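Local coordinates for putative sensory box/GGDEF family protein (Vibrio parahaemolyticus, PDB 3LID) that probably makes the second messenger c-di-GMP from GTP as a full-length membrane protein, of which this chain is the extracellular PDC-fold sensor domain, at residues A[250-255]-A[260-265]; A[81-86]-A[116-121]; A[75-80]-A[174-179]. One frame throughout, in Å; residues are numbered along the deposited sequence.

All three contacts belong to one sensor domain of the PDC fold, which carries two antiparallel sheets. Interaction 1 lies in the sheet that holds 246-254 and 260-268, while interactions 2 and 3 share strand 79-86 of the other. Both segments of interaction 2 fall in the sequence between the two segments of interaction 3. The centres of interactions 1 and 2 are about 27 Å apart, on opposite sides of the chain's centre. Interaction 3 lies about 18 Å, centre to centre, from interaction 1, and touches it where Phe255 CZ meets Leu177 CD1 at 3.6 Å. Interaction 2 alone includes the phosphate, probably from the crystallisation liquor; the centre of interaction 2 is about 19 Å from that of interaction 3.

Interaction 1 (A[250-255]-A[260-265]); sequences FSSIKF and PLHLII
His262 ND1 donates to Ser252 OG over 2.8 Å, the side-chain bond of a beta hairpin formed by strands 246-254 and 260-268 in one of the two antiparallel sheets of this PDC-fold domain. The hydroxyl oxygen lies practically in the imidazole plane, so it meets the N-H at the edge of the ring. Ser252 chi1 of -58° sets OG beside its own backbone N and aims it at the histidine. The bond joins a non-hydrogen-bonded pair, where the two backbones make no bond to each other; the backbone of His262 pairs instead with Val194. Trp230 meets the His262 ring almost perpendicularly.

The hydrogen-bonded pairs flank it. Ser251 N gives to Leu263 O at 3.0 Å, in the carbonyl plane, while Leu263 N returns to Ser251 O at 2.8 Å, tilted 34° from the plane of the Ser251 carbonyl. Ile253 and Leu261 are joined by straighter bonds: Leu261 N to Ile253 O is 2.8 Å with 171° at the hydrogen. Ser251 O is also approached by the CA-H of His262, so one carbonyl oxygen meets two neighbouring residues of the facing strand.

The faces of the hairpin differ. Ser251, Ile253, Leu261 and Leu263 share one, and there Ile253 crosses Leu263 at about a right angle, with CG1 and CD1 of Ile253 both 3.9 Å from Leu263 CD1. Helix 9-45 covers this face through Leu23 and Tyr30. Phe250, Ser252, His262 and Ile264 take the other, toward helix 230-234. There the Phe250 ring leads away from the facing strand, to Arg232 and Val233, and the aliphatic contact is made at the root of its side chain, where CB sits 3.6 Å from Ile264 CD1.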
loop_
_atom_site.group_PDB
_atom_site.type_symbol
_atom_site.label_atom_id
_atom_site.label_comp_id
_atom_site.label_asym_id
_atom_site.label_seq_id
_atom_site.Cartn_x
_atom_site.Cartn_y
_atom_site.Cartn_z
ATOM N N PHE A 250 3.904 17.872 -6.425
ATOM C CA PHE A 250 3.510 16.518 -6.839
ATOM C C PHE A 250 4.687 15.776 -7.432
ATOM O O PHE A 250 5.674 16.351 -7.984
ATOM C CB PHE A 250 2.369 16.600 -7.879
ATOM C CG PHE A 250 2.653 17.623 -9.021
ATOM C CD1 PHE A 250 3.386 17.266 -10.149
ATOM C CD2 PHE A 250 2.161 18.944 -8.908
ATOM C CE1 PHE A 250 3.662 18.237 -11.164
ATOM C CE2 PHE A 250 2.433 19.886 -9.904
ATOM C CZ PHE A 250 3.169 19.531 -10.995
ATOM N N SER A 251 4.629 14.447 -7.299
ATOM C CA SER A 251 5.610 13.622 -7.938
ATOM C C SER A 251 4.873 12.292 -8.186
ATOM O O SER A 251 3.733 12.113 -7.719
ATOM C CB SER A 251 6.861 13.404 -7.088
ATOM O OG SER A 251 6.461 12.684 -5.925
ATOM N N SER A 252 5.517 11.398 -8.890
ATOM C CA SER A 252 4.914 10.065 -9.209
ATOM C C SER A 252 5.900 8.940 -8.969
ATOM O O SER A 252 7.107 9.098 -9.290
ATOM C CB SER A 252 4.361 10.019 -10.638
ATOM O OG SER A 252 3.388 11.035 -10.795
ATOM N N ILE A 253 5.383 7.798 -8.472
ATOM C CA ILE A 253 6.271 6.607 -8.426
ATOM C C ILE A 253 5.507 5.484 -8.979
ATOM O O ILE A 253 4.279 5.633 -9.252
ATOM C CB ILE A 253 6.649 6.223 -7.012
ATOM C CG1 ILE A 253 5.410 5.924 -6.212
ATOM C CG2 ILE A 253 7.541 7.377 -6.417
ATOM C CD1 ILE A 253 5.748 5.507 -4.651
ATOM N N LYS A 254 6.238 4.376 -9.225
ATOM C CA LYS A 254 5.522 3.165 -9.588
ATOM C C LYS A 254 5.775 2.194 -8.435
ATOM O O LYS A 254 6.925 1.853 -8.200
ATOM C CB LYS A 254 5.982 2.606 -10.919
ATOM C CG LYS A 254 5.360 3.501 -12.044
ATOM C CD LYS A 254 5.643 2.937 -13.414
ATOM C CE LYS A 254 5.245 3.893 -14.546
ATOM N NZ LYS A 254 3.934 4.495 -14.265
ATOM N N PHE A 255 4.710 1.874 -7.683
ATOM C CA PHE A 255 4.921 1.091 -6.436
ATOM C C PHE A 255 4.283 -0.302 -6.648
ATOM O O PHE A 255 3.043 -0.445 -6.517
ATOM C CB PHE A 255 4.279 1.817 -5.245
ATOM C CG PHE A 255 4.463 1.080 -3.965
ATOM C CD1 PHE A 255 5.742 0.891 -3.399
ATOM C CD2 PHE A 255 3.344 0.577 -3.311
ATOM C CE1 PHE A 255 5.888 0.205 -2.191
ATOM C CE2 PHE A 255 3.466 -0.101 -2.093
ATOM C CZ PHE A 255 4.697 -0.285 -1.506
ATOM N N PRO A 260 1.088 4.463 -12.331
ATOM C CA PRO A 260 1.662 5.404 -11.392
ATOM C C PRO A 260 0.821 5.606 -10.136
ATOM O O PRO A 260 -0.411 5.468 -10.162
ATOM C CB PRO A 260 1.724 6.734 -12.188
ATOM C CG PRO A 260 0.628 6.593 -13.157
ATOM C CD PRO A 260 0.553 5.135 -13.555
ATOM N N LEU A 261 1.516 5.966 -9.060
ATOM C CA LEU A 261 0.924 6.386 -7.799
ATOM C C LEU A 261 1.429 7.803 -7.600
ATOM O O LEU A 261 2.620 8.056 -7.731
ATOM C CB LEU A 261 1.438 5.524 -6.620
ATOM C CG LEU A 261 0.786 5.914 -5.283
ATOM C CD1 LEU A 261 -0.730 5.715 -5.246
ATOM C CD2 LEU A 261 1.442 4.927 -4.249
ATOM N N HIS A 262 0.529 8.730 -7.332
ATOM C CA HIS A 262 0.992 10.169 -7.264
ATOM C C HIS A 262 1.100 10.590 -5.843
ATOM O O HIS A 262 0.212 10.348 -5.029
ATOM C CB HIS A 262 -0.047 11.050 -7.988
ATOM C CG HIS A 262 -0.307 10.600 -9.388
ATOM N ND1 HIS A 262 0.669 10.639 -10.375
ATOM C CD2 HIS A 262 -1.439 10.137 -9.997
ATOM C CE1 HIS A 262 0.159 10.214 -11.521
ATOM N NE2 HIS A 262 -1.117 9.916 -11.332
ATOM N N LEU A 263 2.230 11.201 -5.488
ATOM C CA LEU A 263 2.434 11.616 -4.123
ATOM C C LEU A 263 2.211 13.152 -4.168
ATOM O O LEU A 263 2.784 13.834 -5.012
ATOM C CB LEU A 263 3.886 11.372 -3.674
ATOM C CG LEU A 263 4.231 9.911 -3.267
ATOM C CD1 LEU A 263 3.773 8.883 -4.296
ATOM C CD2 LEU A 263 5.789 9.869 -3.122
ATOM N N ILE A 264 1.416 13.629 -3.241
ATOM C CA ILE A 264 0.963 15.063 -3.250
ATOM C C ILE A 264 1.211 15.698 -1.946
ATOM O O ILE A 264 0.903 15.144 -0.888
ATOM C CB ILE A 264 -0.523 15.086 -3.520
ATOM C CG1 ILE A 264 -0.872 14.388 -4.859
ATOM C CG2 ILE A 264 -1.143 16.534 -3.423
ATOM C CD1 ILE A 264 -0.331 15.011 -6.074
ATOM N N ILE A 265 1.716 16.961 -1.980
ATOM C CA ILE A 265 1.742 17.783 -0.815
ATOM C C ILE A 265 0.877 18.984 -1.219
ATOM O O ILE A 265 1.210 19.661 -2.173
ATOM C CB ILE A 265 3.167 18.224 -0.424
ATOM C CG1 ILE A 265 3.915 16.988 0.058
ATOM C CG2 ILE A 265 3.146 19.266 0.748
ATOM C CD1 ILE A 265 5.361 17.185 0.341
#

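Interaction 2 (A[81-86]-A[116-121]); sequences QIRFLD and REYFKY. With PO4 (phosphate ion), chain C.
Arg83 and Tyr118 meet chiefly through a third party: a phosphate ion, probably from the crystallisation liquor, joins strand and helix. Tyr118 OH donates to phosphate O2 at 2.7 Å, and Arg83 NH1 reaches the same oxygen at 3.0 Å, with 160° at the hydrogen. Arg83 NH2 gives to O3 at 2.8 Å, so the guanidinium spans two phosphate oxygens. Arg83 crosses Tyr118 at about a right angle, their planes 52° apart, with NH1 and NH2 each 3.4 Å from Tyr118 OH. Arg116, the helix N-cap residue, adds NH1 to O4 at 2.8 Å and a weaker bond from NH2. Bends at chi2 (-63°) and again at chi3 fold its guanidinium back on Tyr118, whose CE2 stands 3.5 Å above the group's centre. Leu85 CD2 rests 4.0 Å from Phe119 CD1.

The ion sits between sheet and helix, where PDC sensor modules commonly bind ligands, and probably marks the pocket, though it does not establish the natural ligand. Lys113, Arg139 N, Arg153 and Asn171 also bind it; Glu91 and Glu136 form salt bridges with Arg83 and Arg116. Helix 117-124 lies over the sheet, Tyr118 packing on Trp133 of strand 131-140 and Leu155 of strand 150-160.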
loop_
_atom_site.group_PDB
_atom_site.type_symbol
_atom_site.label_atom_id
_atom_site.label_comp_id
_atom_site.label_asym_id
_atom_site.label_seq_id
_atom_site.Cartn_x
_atom_site.Cartn_y
_atom_site.Cartn_z
ATOM N N GLN A 81 -2.043 -9.761 5.941
ATOM C CA GLN A 81 -2.310 -11.195 5.875
ATOM C C GLN A 81 -1.281 -11.839 5.033
ATOM O O GLN A 81 -0.745 -11.219 4.150
ATOM C CB GLN A 81 -3.664 -11.471 5.102
ATOM C CG GLN A 81 -4.861 -10.832 5.796
ATOM C CD GLN A 81 -6.139 -11.176 5.029
ATOM O OE1 GLN A 81 -6.684 -10.363 4.239
ATOM N NE2 GLN A 81 -6.578 -12.408 5.209
ATOM N N ILE A 82 -1.035 -13.136 5.288
ATOM C CA ILE A 82 -0.162 -13.955 4.482
ATOM C C ILE A 82 -0.941 -15.274 4.353
ATOM O O ILE A 82 -1.322 -15.856 5.379
ATOM C CB ILE A 82 1.174 -14.243 5.168
ATOM C CG1 ILE A 82 1.897 -12.872 5.385
ATOM C CG2 ILE A 82 2.056 -15.199 4.259
ATOM C CD1 ILE A 82 3.214 -13.081 6.193
ATOM N N ARG A 83 -1.240 -15.660 3.111
ATOM C CA ARG A 83 -2.123 -16.796 2.890
ATOM C C ARG A 83 -1.597 -17.719 1.830
ATOM O O ARG A 83 -0.850 -17.360 0.911
ATOM C CB ARG A 83 -3.428 -16.287 2.343
ATOM C CG ARG A 83 -4.270 -15.570 3.448
ATOM C CD ARG A 83 -5.623 -15.028 2.885
ATOM N NE ARG A 83 -5.314 -13.891 1.978
ATOM C CZ ARG A 83 -6.264 -13.219 1.311
ATOM N NH1 ARG A 83 -7.577 -13.585 1.422
ATOM N NH2 ARG A 83 -5.933 -12.151 0.569
ATOM N N PHE A 84 -2.068 -18.965 1.925
ATOM C CA PHE A 84 -1.894 -19.887 0.819
ATOM C C PHE A 84 -3.324 -20.309 0.421
ATOM O O PHE A 84 -4.142 -20.685 1.282
ATOM C CB PHE A 84 -1.105 -21.156 1.232
ATOM C CG PHE A 84 -0.825 -22.039 0.062
ATOM C CD1 PHE A 84 0.176 -21.697 -0.851
ATOM C CD2 PHE A 84 -1.684 -23.135 -0.210
ATOM C CE1 PHE A 84 0.413 -22.459 -1.969
ATOM C CE2 PHE A 84 -1.450 -23.961 -1.410
ATOM C CZ PHE A 84 -0.373 -23.590 -2.246
ATOM N N LEU A 85 -3.654 -20.132 -0.867
ATOM C CA LEU A 85 -4.946 -20.578 -1.450
ATOM C C LEU A 85 -4.653 -21.794 -2.315
ATOM O O LEU A 85 -3.660 -21.862 -3.025
ATOM C CB LEU A 85 -5.573 -19.461 -2.362
ATOM C CG LEU A 85 -6.300 -18.325 -1.608
ATOM C CD1 LEU A 85 -5.412 -17.578 -0.610
ATOM C CD2 LEU A 85 -6.738 -17.275 -2.754
ATOM N N ASP A 86 -5.573 -22.761 -2.284
ATOM C CA ASP A 86 -5.317 -23.908 -3.170
ATOM C C ASP A 86 -5.719 -23.580 -4.598
ATOM O O ASP A 86 -6.163 -22.429 -4.885
ATOM C CB ASP A 86 -6.026 -25.134 -2.582
ATOM C CG ASP A 86 -7.558 -25.069 -2.640
ATOM O OD1 ASP A 86 -8.229 -24.227 -3.320
ATOM O OD2 ASP A 86 -8.172 -25.934 -1.911
ATOM N N ARG A 116 -13.047 -13.623 -6.775
ATOM C CA ARG A 116 -12.341 -12.356 -6.770
ATOM C C ARG A 116 -11.498 -12.180 -8.006
ATOM O O ARG A 116 -10.830 -13.106 -8.462
ATOM C CB ARG A 116 -11.421 -12.296 -5.575
ATOM C CG ARG A 116 -12.265 -12.122 -4.226
ATOM C CD ARG A 116 -13.064 -10.818 -4.153
ATOM N NE ARG A 116 -12.150 -9.627 -3.997
ATOM C CZ ARG A 116 -11.572 -9.273 -2.839
ATOM N NH1 ARG A 116 -11.756 -10.004 -1.693
ATOM N NH2 ARG A 116 -10.738 -8.171 -2.823
ATOM N N GLU A 117 -11.495 -10.945 -8.533
ATOM C CA GLU A 117 -10.662 -10.730 -9.717
ATOM C C GLU A 117 -9.171 -10.932 -9.478
ATOM O O GLU A 117 -8.442 -11.326 -10.383
ATOM C CB GLU A 117 -10.970 -9.324 -10.273
ATOM C CG GLU A 117 -12.442 -9.233 -10.793
ATOM C CD GLU A 117 -12.729 -10.134 -12.043
ATOM O OE1 GLU A 117 -11.785 -10.617 -12.711
ATOM O OE2 GLU A 117 -13.920 -10.440 -12.328
ATOM N N TYR A 118 -8.708 -10.710 -8.244
ATOM C CA TYR A 118 -7.286 -10.831 -8.011
ATOM C C TYR A 118 -6.930 -12.288 -8.100
ATOM O O TYR A 118 -5.811 -12.633 -8.494
ATOM C CB TYR A 118 -6.849 -10.199 -6.654
ATOM C CG TYR A 118 -7.226 -10.941 -5.374
ATOM C CD1 TYR A 118 -6.590 -12.151 -5.008
ATOM C CD2 TYR A 118 -8.209 -10.423 -4.521
ATOM C CE1 TYR A 118 -6.932 -12.790 -3.816
ATOM C CE2 TYR A 118 -8.548 -11.054 -3.315
ATOM C CZ TYR A 118 -7.924 -12.268 -3.004
ATOM O OH TYR A 118 -8.233 -12.843 -1.804
ATOM N N PHE A 119 -7.897 -13.161 -7.762
ATOM C CA PHE A 119 -7.658 -14.587 -7.857
ATOM C C PHE A 119 -7.631 -15.046 -9.302
ATOM O O PHE A 119 -6.728 -15.792 -9.707
ATOM C CB PHE A 119 -8.686 -15.419 -7.076
ATOM C CG PHE A 119 -8.463 -16.878 -7.281
ATOM C CD1 PHE A 119 -7.368 -17.507 -6.707
ATOM C CD2 PHE A 119 -9.317 -17.593 -8.116
ATOM C CE1 PHE A 119 -7.172 -18.877 -6.918
ATOM C CE2 PHE A 119 -9.103 -18.975 -8.334
ATOM C CZ PHE A 119 -8.057 -19.569 -7.746
ATOM N N LYS A 120 -8.582 -14.591 -10.096
ATOM C CA LYS A 120 -8.544 -14.954 -11.505
ATOM C C LYS A 120 -7.261 -14.453 -12.167
ATOM O O LYS A 120 -6.707 -15.121 -13.047
ATOM C CB LYS A 120 -9.767 -14.324 -12.167
ATOM C CG LYS A 120 -11.090 -14.956 -11.581
ATOM C CD LYS A 120 -12.362 -14.349 -12.199
ATOM C CE LYS A 120 -13.553 -14.971 -11.497
ATOM N NZ LYS A 120 -14.789 -14.305 -11.976
ATOM N N TYR A 121 -6.791 -13.263 -11.773
ATOM C CA TYR A 121 -5.479 -12.762 -12.273
ATOM C C TYR A 121 -4.324 -13.702 -11.841
ATOM O O TYR A 121 -3.486 -14.143 -12.646
ATOM C CB TYR A 121 -5.260 -11.321 -11.787
ATOM C CG TYR A 121 -3.882 -10.831 -12.233
ATOM C CD1 TYR A 121 -3.615 -10.660 -13.585
ATOM C CD2 TYR A 121 -2.879 -10.585 -11.314
ATOM C CE1 TYR A 121 -2.339 -10.215 -14.021
ATOM C CE2 TYR A 121 -1.599 -10.174 -11.732
ATOM C CZ TYR A 121 -1.347 -9.979 -13.065
ATOM O OH TYR A 121 -0.068 -9.595 -13.424
HETATM P P PO4 C . -8.917 -10.099 0.598
HETATM O O1 PO4 C . -8.913 -10.106 2.138
HETATM O O2 PO4 C . -9.435 -11.499 0.239
HETATM O O3 PO4 C . -7.540 -9.928 0.026
HETATM O O4 PO4 C . -9.873 -9.034 0.072
#

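Interaction 3 (A[75-80]-A[174-179]); sequences NQKLYK and IEYLSS
The Tyr176 ring has Lys77 O on one face, 3.9 Å above the plane and over its centre, while Phe99 packs edge-to-face with it. Leu78 approaches at the CD2 corner: its CA is 3.7 Å and its CB 3.8 Å from Tyr176 CD2. The phenol end reaches the aliphatic part of Lys77, with Tyr176 OH 3.5 Å from CB and 3.7 Å from CD. Tyr176 CG stands opposite its own backbone N (chi1 171°), which carries the ring out from the helix to the turn.

That turn is where helix 59-76 gives way to strand 79-86. Lys77 leaves helical geometry with a positive phi of 71°, and its carbonyl comes to lie over the phenol ring. Within the same segment, Leu78 CD1 sits 3.3 Å above the centre of the Tyr79 ring. Leu177 CD2 completes the apolar side, 4.2 Å from Leu78 CB. In the facing helix, Ser178 OG and Ser178 N reach Ile174 O from opposite faces of its carbonyl plane, giving that oxygen two donors.

The two segments are joined by van der Waals packing of one ring on backbone and side-chain atoms; just before the helix, Asp173 adds a backbone bond to Leu78. Within the contact the phenol oxygen meets methylene carbons of Lys77, so the pairing rests on dispersion and shape, from buried Leu78 and Leu177 to the partly exposed lysine.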
loop_
_atom_site.group_PDB
_atom_site.type_symbol
_atom_site.label_atom_id
_atom_site.label_comp_id
_atom_site.label_asym_id
_atom_site.label_seq_id
_atom_site.Cartn_x
_atom_site.Cartn_y
_atom_site.Cartn_z
ATOM N N ASN A 75 7.957 -9.538 12.176
ATOM C CA ASN A 75 9.243 -8.945 11.799
ATOM C C ASN A 75 9.099 -7.869 10.709
ATOM O O ASN A 75 9.699 -6.761 10.837
ATOM C CB ASN A 75 10.151 -10.041 11.276
ATOM C CG ASN A 75 11.503 -9.511 10.775
ATOM O OD1 ASN A 75 11.657 -9.084 9.653
ATOM N ND2 ASN A 75 12.491 -9.641 11.609
ATOM N N GLN A 76 8.224 -8.109 9.726
ATOM C CA GLN A 76 8.112 -7.197 8.580
ATOM C C GLN A 76 7.069 -6.068 8.762
ATOM O O GLN A 76 7.219 -5.031 8.118
ATOM C CB GLN A 76 7.801 -8.001 7.297
ATOM C CG GLN A 76 8.990 -8.832 6.864
ATOM C CD GLN A 76 10.145 -7.932 6.412
ATOM O OE1 GLN A 76 11.212 -7.864 7.065
ATOM N NE2 GLN A 76 9.917 -7.200 5.404
ATOM N N LYS A 77 5.994 -6.350 9.503
ATOM C CA LYS A 77 4.905 -5.428 9.935
ATOM C C LYS A 77 3.960 -4.966 8.791
ATOM O O LYS A 77 2.809 -4.617 9.084
ATOM C CB LYS A 77 5.428 -4.185 10.684
ATOM C CG LYS A 77 6.298 -4.651 11.848
ATOM C CD LYS A 77 6.847 -3.390 12.547
ATOM C CE LYS A 77 7.972 -3.767 13.451
ATOM N NZ LYS A 77 7.420 -4.323 14.660
ATOM N N LEU A 78 4.434 -4.971 7.543
ATOM C CA LEU A 78 3.652 -4.385 6.486
ATOM C C LEU A 78 2.667 -5.355 5.811
ATOM O O LEU A 78 1.913 -4.928 4.921
ATOM C CB LEU A 78 4.545 -3.753 5.380
ATOM C CG LEU A 78 5.611 -4.692 4.776
ATOM C CD1 LEU A 78 4.958 -5.409 3.681
ATOM C CD2 LEU A 78 6.808 -3.851 4.174
ATOM N N TYR A 79 2.694 -6.606 6.233
ATOM C CA TYR A 79 1.669 -7.590 5.728
ATOM C C TYR A 79 0.519 -7.741 6.695
ATOM O O TYR A 79 0.740 -8.083 7.853
ATOM C CB TYR A 79 2.288 -8.967 5.457
ATOM C CG TYR A 79 3.446 -8.886 4.522
ATOM C CD1 TYR A 79 3.243 -8.687 3.168
ATOM C CD2 TYR A 79 4.784 -8.946 5.009
ATOM C CE1 TYR A 79 4.308 -8.584 2.279
ATOM C CE2 TYR A 79 5.849 -8.859 4.115
ATOM C CZ TYR A 79 5.603 -8.615 2.775
ATOM O OH TYR A 79 6.655 -8.510 1.891
ATOM N N LYS A 80 -0.686 -7.409 6.235
ATOM C CA LYS A 80 -1.880 -7.564 7.031
ATOM C C LYS A 80 -2.354 -9.059 7.010
ATOM O O LYS A 80 -2.907 -9.545 7.972
ATOM C CB LYS A 80 -2.935 -6.616 6.488
ATOM C CG LYS A 80 -4.151 -6.612 7.402
ATOM C CD LYS A 80 -4.850 -5.261 7.325
ATOM C CE LYS A 80 -5.977 -5.187 8.317
ATOM N NZ LYS A 80 -7.067 -6.109 7.885
ATOM N N ILE A 174 -1.589 -0.913 2.911
ATOM C CA ILE A 174 -1.328 0.505 2.542
ATOM C C ILE A 174 -1.596 1.491 3.687
ATOM O O ILE A 174 -0.891 2.510 3.826
ATOM C CB ILE A 174 -2.220 0.849 1.319
ATOM C CG1 ILE A 174 -1.836 -0.035 0.093
ATOM C CG2 ILE A 174 -2.110 2.344 0.923
ATOM C CD1 ILE A 174 -0.322 0.121 -0.395
ATOM N N GLU A 175 -2.521 1.181 4.594
ATOM C CA GLU A 175 -2.708 2.061 5.738
ATOM C C GLU A 175 -1.482 2.093 6.663
ATOM O O GLU A 175 -1.072 3.131 7.147
ATOM C CB GLU A 175 -3.926 1.567 6.518
ATOM C CG GLU A 175 -4.157 2.337 7.847
ATOM C CD GLU A 175 -5.382 1.785 8.589
ATOM O OE1 GLU A 175 -5.462 0.547 8.744
ATOM O OE2 GLU A 175 -6.264 2.570 8.983
ATOM N N TYR A 176 -0.904 0.922 6.904
ATOM C CA TYR A 176 0.317 0.859 7.698
ATOM C C TYR A 176 1.430 1.669 6.961
ATOM O O TYR A 176 2.127 2.474 7.631
ATOM C CB TYR A 176 0.799 -0.608 7.801
ATOM C CG TYR A 176 2.142 -0.706 8.403
ATOM C CD1 TYR A 176 2.299 -0.585 9.800
ATOM C CD2 TYR A 176 3.286 -0.888 7.574
ATOM C CE1 TYR A 176 3.565 -0.606 10.375
ATOM C CE2 TYR A 176 4.582 -0.897 8.160
ATOM C CZ TYR A 176 4.682 -0.777 9.518
ATOM O OH TYR A 176 5.996 -0.786 10.037
ATOM N N LEU A 177 1.637 1.386 5.670
ATOM C CA LEU A 177 2.718 2.058 4.965
ATOM C C LEU A 177 2.485 3.584 5.019
ATOM O O LEU A 177 3.446 4.331 5.164
ATOM C CB LEU A 177 2.845 1.684 3.515
ATOM C CG LEU A 177 3.421 0.267 3.391
ATOM C CD1 LEU A 177 3.423 -0.069 1.833
ATOM C CD2 LEU A 177 4.837 0.161 4.029
ATOM N N SER A 178 1.229 4.032 4.815
ATOM C CA SER A 178 0.902 5.478 4.925
ATOM C C SER A 178 1.260 6.029 6.282
ATOM O O SER A 178 1.818 7.138 6.374
ATOM C CB SER A 178 -0.617 5.704 4.652
ATOM O OG SER A 178 -0.796 5.297 3.314
ATOM N N SER A 179 0.912 5.301 7.335
ATOM C CA SER A 179 1.189 5.719 8.692
ATOM C C SER A 179 2.702 5.806 8.905
ATOM O O SER A 179 3.185 6.696 9.575
ATOM C CB SER A 179 0.579 4.708 9.692
ATOM O OG SER A 179 0.981 5.014 11.046
#